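Local atomic coordinates of paenibacillus xanthan lyase (Paenibacillus, PDB entry 6F2P), a protein that cleaves the polysaccharide xanthan as a lyase of polysaccharide lyase family 8 and carries several bound calcium ions. Residues 954-968 against 1028-1040. Numbering follows the deposited sequence.
Sequences PNVPISGTYQVYMMW and YVVADAVKLVKVP. With CA (calcium ion), chain G.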
loop_
_atom_site.group_PDB
_atom_site.type_symbol
_atom_site.label_atom_id
_atom_site.label_comp_id
_atom_site.label_asym_id
_atom_site.label_seq_id
_atom_site.Cartn_x
_atom_site.Cartn_y
_atom_site.Cartn_z
ATOM N N PRO A 954 -36.485 29.436 24.070
ATOM C CA PRO A 954 -36.091 28.220 23.349
ATOM C C PRO A 954 -34.690 28.327 22.762
ATOM O O PRO A 954 -34.193 29.431 22.537
ATOM C CB PRO A 954 -37.104 28.152 22.208
ATOM C CG PRO A 954 -37.427 29.574 21.938
ATOM C CD PRO A 954 -37.436 30.248 23.289
ATOM N N ASN A 955 -34.067 27.177 22.525
ATOM C CA ASN A 955 -32.788 27.120 21.835
ATOM C C ASN A 955 -33.031 26.782 20.367
ATOM O O ASN A 955 -33.269 25.625 20.013
ATOM C CB ASN A 955 -31.879 26.077 22.481
ATOM C CG ASN A 955 -30.434 26.217 22.052
ATOM O OD1 ASN A 955 -30.128 26.851 21.039
ATOM N ND2 ASN A 955 -29.533 25.619 22.823
ATOM N N VAL A 956 -32.991 27.802 19.520
ATOM C CA VAL A 956 -33.303 27.624 18.109
ATOM C C VAL A 956 -32.104 26.997 17.399
ATOM O O VAL A 956 -31.013 27.568 17.391
ATOM C CB VAL A 956 -33.746 28.963 17.458
ATOM C CG1 VAL A 956 -34.019 28.785 15.985
ATOM C CG2 VAL A 956 -34.987 29.484 18.146
ATOM N N PRO A 957 -32.302 25.798 16.826
ATOM C CA PRO A 957 -31.221 25.033 16.192
ATOM C C PRO A 957 -30.668 25.727 14.952
ATOM O O PRO A 957 -29.452 25.884 14.811
ATOM C CB PRO A 957 -31.913 23.722 15.793
ATOM C CG PRO A 957 -33.092 23.621 16.705
ATOM C CD PRO A 957 -33.560 25.034 16.866
ATOM N N ILE A 958 -31.568 26.138 14.065
ATOM C CA ILE A 958 -31.202 26.743 12.791
ATOM C C ILE A 958 -31.953 28.056 12.628
ATOM O O ILE A 958 -33.156 28.116 12.884
ATOM C CB ILE A 958 -31.600 25.833 11.597
ATOM C CG1 ILE A 958 -31.064 24.412 11.775
ATOM C CG2 ILE A 958 -31.126 26.427 10.278
ATOM C CD1 ILE A 958 -31.364 23.497 10.600
ATOM N N SER A 959 -31.256 29.103 12.201
ATOM C CA SER A 959 -31.931 30.344 11.836
ATOM C C SER A 959 -32.990 30.057 10.775
ATOM O O SER A 959 -32.786 29.218 9.891
ATOM C CB SER A 959 -30.933 31.379 11.319
ATOM O OG SER A 959 -30.040 31.775 12.346
ATOM N N GLY A 960 -34.131 30.731 10.879
ATOM C CA GLY A 960 -35.198 30.523 9.920
ATOM C C GLY A 960 -36.557 30.959 10.414
ATOM O O GLY A 960 -36.666 31.689 11.400
ATOM N N THR A 961 -37.598 30.505 9.723
ATOM C CA THR A 961 -38.962 30.879 10.063
ATOM C C THR A 961 -39.626 29.797 10.906
ATOM O O THR A 961 -39.613 28.617 10.547
ATOM C CB THR A 961 -39.792 31.142 8.800
ATOM O OG1 THR A 961 -39.143 32.147 8.014
ATOM C CG2 THR A 961 -41.182 31.620 9.165
ATOM N N TYR A 962 -40.208 30.206 12.027
ATOM C CA TYR A 962 -40.807 29.265 12.964
ATOM C C TYR A 962 -42.212 29.655 13.400
ATOM O O TYR A 962 -42.438 30.772 13.878
ATOM C CB TYR A 962 -39.958 29.163 14.222
ATOM C CG TYR A 962 -38.664 28.426 14.060
ATOM C CD1 TYR A 962 -37.521 29.085 13.635
ATOM C CD2 TYR A 962 -38.574 27.074 14.357
ATOM C CE1 TYR A 962 -36.328 28.415 13.497
ATOM C CE2 TYR A 962 -37.385 26.395 14.227
ATOM C CZ TYR A 962 -36.265 27.070 13.797
ATOM O OH TYR A 962 -35.077 26.396 13.670
ATOM N N GLN A 963 -43.143 28.715 13.259
ATOM C CA GLN A 963 -44.472 28.837 13.845
ATOM C C GLN A 963 -44.401 28.719 15.366
ATOM O O GLN A 963 -43.797 27.788 15.901
ATOM C CB GLN A 963 -45.402 27.772 13.273
ATOM C CG GLN A 963 -45.675 27.963 11.802
ATOM C CD GLN A 963 -46.698 26.990 11.273
ATOM O OE1 GLN A 963 -46.841 25.879 11.787
ATOM N NE2 GLN A 963 -47.429 27.404 10.241
ATOM N N VAL A 964 -45.015 29.674 16.058
ATOM C CA VAL A 964 -44.997 29.691 17.518
ATOM C C VAL A 964 -46.334 29.214 18.103
ATOM O O VAL A 964 -47.358 29.885 17.956
ATOM C CB VAL A 964 -44.643 31.100 18.050
ATOM C CG1 VAL A 964 -44.743 31.152 19.560
ATOM C CG2 VAL A 964 -43.252 31.510 17.589
ATOM N N TYR A 965 -46.321 28.045 18.746
ATOM C CA TYR A 965 -47.520 27.501 19.392
ATOM C C TYR A 965 -47.467 27.631 20.907
ATOM O O TYR A 965 -46.393 27.746 21.493
ATOM C CB TYR A 965 -47.719 26.030 19.043
ATOM C CG TYR A 965 -47.954 25.756 17.582
ATOM C CD1 TYR A 965 -46.890 25.662 16.697
ATOM C CD2 TYR A 965 -49.238 25.574 17.089
ATOM C CE1 TYR A 965 -47.096 25.408 15.360
ATOM C CE2 TYR A 965 -49.455 25.316 15.749
ATOM C CZ TYR A 965 -48.376 25.233 14.889
ATOM O OH TYR A 965 -48.568 24.972 13.552
ATOM N N MET A 966 -48.636 27.606 21.538
ATOM C CA MET A 966 -48.719 27.581 22.995
ATOM C C MET A 966 -49.903 26.741 23.481
ATOM O O MET A 966 -50.982 26.738 22.877
ATOM C CB MET A 966 -48.791 28.995 23.568
ATOM C CG MET A 966 -48.888 29.025 25.085
ATOM S SD MET A 966 -49.063 30.671 25.795
ATOM C CE MET A 966 -47.431 31.362 25.515
ATOM N N MET A 967 -49.682 26.013 24.567
ATOM C CA MET A 967 -50.727 25.216 25.183
ATOM C C MET A 967 -50.937 25.718 26.600
ATOM O O MET A 967 -50.012 26.257 27.212
ATOM C CB MET A 967 -50.310 23.749 25.201
ATOM C CG MET A 967 -51.338 22.799 25.779
ATOM S SD MET A 967 -50.787 21.102 25.589
ATOM C CE MET A 967 -50.718 20.982 23.802
ATOM N N TRP A 968 -52.152 25.557 27.116
ATOM C CA TRP A 968 -52.457 25.960 28.484
ATOM C C TRP A 968 -53.646 25.181 29.047
ATOM O O TRP A 968 -54.321 24.441 28.324
ATOM C CB TRP A 968 -52.723 27.470 28.554
ATOM C CG TRP A 968 -53.782 27.939 27.594
ATOM C CD1 TRP A 968 -55.118 27.657 27.642
ATOM C CD2 TRP A 968 -53.591 28.777 26.447
ATOM N NE1 TRP A 968 -55.771 28.263 26.596
ATOM C CE2 TRP A 968 -54.857 28.958 25.847
ATOM C CE3 TRP A 968 -52.474 29.391 25.869
ATOM C CZ2 TRP A 968 -55.036 29.727 24.697
ATOM C CZ3 TRP A 968 -52.653 30.154 24.724
ATOM C CH2 TRP A 968 -53.926 30.316 24.153
ATOM N N TYR A 1028 -57.463 34.241 36.100
ATOM C CA TYR A 1028 -56.246 33.473 36.352
ATOM C C TYR A 1028 -55.354 33.393 35.114
ATOM O O TYR A 1028 -55.833 33.154 34.004
ATOM C CB TYR A 1028 -56.594 32.059 36.831
ATOM C CG TYR A 1028 -56.950 31.971 38.298
ATOM C CD1 TYR A 1028 -55.959 31.907 39.269
ATOM C CD2 TYR A 1028 -58.276 31.944 38.715
ATOM C CE1 TYR A 1028 -56.279 31.824 40.609
ATOM C CE2 TYR A 1028 -58.603 31.864 40.057
ATOM C CZ TYR A 1028 -57.598 31.806 40.998
ATOM O OH TYR A 1028 -57.903 31.725 42.337
ATOM N N VAL A 1029 -54.054 33.581 35.314
ATOM C CA VAL A 1029 -53.091 33.473 34.221
ATOM C C VAL A 1029 -52.294 32.165 34.301
ATOM O O VAL A 1029 -51.521 31.959 35.229
ATOM C CB VAL A 1029 -52.120 34.677 34.206
ATOM C CG1 VAL A 1029 -51.089 34.529 33.087
ATOM C CG2 VAL A 1029 -52.889 35.975 34.057
ATOM N N VAL A 1030 -52.482 31.290 33.318
ATOM C CA VAL A 1030 -51.791 30.000 33.279
ATOM C C VAL A 1030 -50.564 30.034 32.363
ATOM O O VAL A 1030 -50.607 30.608 31.275
ATOM C CB VAL A 1030 -52.755 28.861 32.826
ATOM C CG1 VAL A 1030 -51.993 27.595 32.453
ATOM C CG2 VAL A 1030 -53.790 28.573 33.908
ATOM N N ALA A 1031 -49.471 29.427 32.817
ATOM C CA ALA A 1031 -48.275 29.237 31.995
ATOM C C ALA A 1031 -47.967 27.745 31.882
ATOM O O ALA A 1031 -47.838 27.062 32.898
ATOM C CB ALA A 1031 -47.083 29.985 32.595
ATOM N N ASP A 1032 -47.848 27.239 30.655
ATOM C CA ASP A 1032 -47.664 25.803 30.435
ATOM C C ASP A 1032 -46.485 25.488 29.502
ATOM O O ASP A 1032 -45.378 25.203 29.968
ATOM C CB ASP A 1032 -48.964 25.181 29.905
ATOM C CG ASP A 1032 -48.923 23.664 29.868
ATOM O OD1 ASP A 1032 -48.126 23.059 30.619
ATOM O OD2 ASP A 1032 -49.708 23.073 29.093
ATOM N N ALA A 1033 -46.723 25.538 28.193
ATOM C CA ALA A 1033 -45.683 25.205 27.221
ATOM C C ALA A 1033 -45.797 25.930 25.868
ATOM O O ALA A 1033 -46.897 26.265 25.406
ATOM C CB ALA A 1033 -45.621 23.691 27.009
ATOM N N VAL A 1034 -44.638 26.165 25.251
ATOM C CA VAL A 1034 -44.556 26.705 23.898
ATOM C C VAL A 1034 -43.847 25.717 22.968
ATOM O O VAL A 1034 -43.106 24.843 23.425
ATOM C CB VAL A 1034 -43.811 28.055 23.868
ATOM C CG1 VAL A 1034 -44.436 29.028 24.853
ATOM C CG2 VAL A 1034 -42.340 27.855 24.184
ATOM N N LYS A 1035 -44.080 25.853 21.666
ATOM C CA LYS A 1035 -43.423 24.999 20.676
ATOM C C LYS A 1035 -43.157 25.740 19.373
ATOM O O LYS A 1035 -44.076 26.243 18.730
ATOM C CB LYS A 1035 -44.236 23.731 20.392
ATOM C CG LYS A 1035 -43.558 22.788 19.410
ATOM C CD LYS A 1035 -44.222 21.416 19.355
ATOM C CE LYS A 1035 -45.586 21.457 18.691
ATOM N NZ LYS A 1035 -46.093 20.084 18.376
ATOM N N LEU A 1036 -41.890 25.808 18.992
ATOM C CA LEU A 1036 -41.518 26.398 17.718
ATOM C C LEU A 1036 -41.407 25.286 16.679
ATOM O O LEU A 1036 -40.741 24.271 16.900
ATOM C CB LEU A 1036 -40.197 27.170 17.835
ATOM C CG LEU A 1036 -40.245 28.624 18.325
ATOM C CD1 LEU A 1036 -40.951 28.742 19.659
ATOM C CD2 LEU A 1036 -38.844 29.208 18.419
ATOM N N VAL A 1037 -42.085 25.466 15.554
ATOM C CA VAL A 1037 -42.003 24.500 14.475
ATOM C C VAL A 1037 -41.497 25.187 13.221
ATOM O O VAL A 1037 -42.090 26.158 12.755
ATOM C CB VAL A 1037 -43.361 23.871 14.180
ATOM C CG1 VAL A 1037 -43.191 22.734 13.176
ATOM C CG2 VAL A 1037 -44.003 23.373 15.470
ATOM N N LYS A 1038 -40.398 24.683 12.674
ATOM C CA LYS A 1038 -39.783 25.313 11.516
ATOM C C LYS A 1038 -40.648 25.193 10.254
ATOM O O LYS A 1038 -41.276 24.167 10.008
ATOM C CB LYS A 1038 -38.369 24.767 11.283
ATOM C CG LYS A 1038 -37.578 25.570 10.264
ATOM C CD LYS A 1038 -36.076 25.436 10.436
ATOM C CE LYS A 1038 -35.357 26.215 9.348
ATOM N NZ LYS A 1038 -35.780 25.729 7.998
ATOM N N VAL A 1039 -40.695 26.273 9.479
ATOM C CA VAL A 1039 -41.390 26.283 8.194
ATOM C C VAL A 1039 -40.504 26.910 7.115
ATOM O O VAL A 1039 -39.845 27.925 7.353
ATOM C CB VAL A 1039 -42.753 27.038 8.251
ATOM C CG1 VAL A 1039 -43.788 26.232 9.005
ATOM C CG2 VAL A 1039 -42.592 28.401 8.884
ATOM N N PRO A 1040 -40.455 26.285 5.929
ATOM C CA PRO A 1040 -41.031 24.964 5.642
ATOM C C PRO A 1040 -40.199 23.798 6.196
ATOM O O PRO A 1040 -40.623 22.643 6.115
ATOM C CB PRO A 1040 -41.038 24.917 4.113
ATOM C CG PRO A 1040 -39.971 25.866 3.699
ATOM C CD PRO A 1040 -40.026 26.974 4.699
ATOM O OXT PRO A 1040 -39.100 23.970 6.737
HETATM CA CA CA G . -46.344 21.870 31.918
HETATM O O HOH W 1 -49.223 28.627 28.425
#
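Side chains of V964, M966 and Y962 meet those of V1034, L1036 and K1038 on one face of an antiparallel strand pair, 960-967 with 1033-1039, in the beta-sandwich of the Golvesin C-terminal domain. The pair is a worked example of how two neighbouring strands in a sandwich separate a packed face from a looser one. L1036 sits at the centre of the packed side. Its CG lies anti to the carbonyl carbon (chi1 -85°), and the two methyls divide the work: CD2 meets P954 CG at 3.8 Å and also V956 CG2, while CD1 lies alongside V964 CG2. I1018, on strand 1017-1021 of the second sheet, touches L1036 and V964, and I1020 touches M966, whose CE meets V1034 CG1. Toward the chain end, the K1038 chain runs across one face of the Y962 ring, with CG 4.3 Å from the centroid in a CH-pi contact. A hydrogen bond from Y962 OH to I958 O, in the plane of that carbonyl and on a lone pair, anchors the phenol.

The other face is looser toward the chain end, where T961, Q963, Y965, K1035, V1037 and V1039 are partly exposed; at the calcium end M967 and A1033 on this face are buried. Here Y965 CE1 rests 3.7 Å from V1037 CG2, and Y965 OH donates to Q963 OE1 from above the amide carbonyl plane, tying two side chains of one strand together. K1035 makes a cation-pi contact with W1002. Backbone hydrogen bonds join the two strands, among them Y965 N to K1035 O at 2.9 Å.

Beyond M967 direct pairing gives way to a water that donates to M967 O and accepts from D1032 N. D1032 turns its carboxylate to a calcium ion shared with D910, N911, Y933 and D936, its OD1 standing 2.5 Å from the metal.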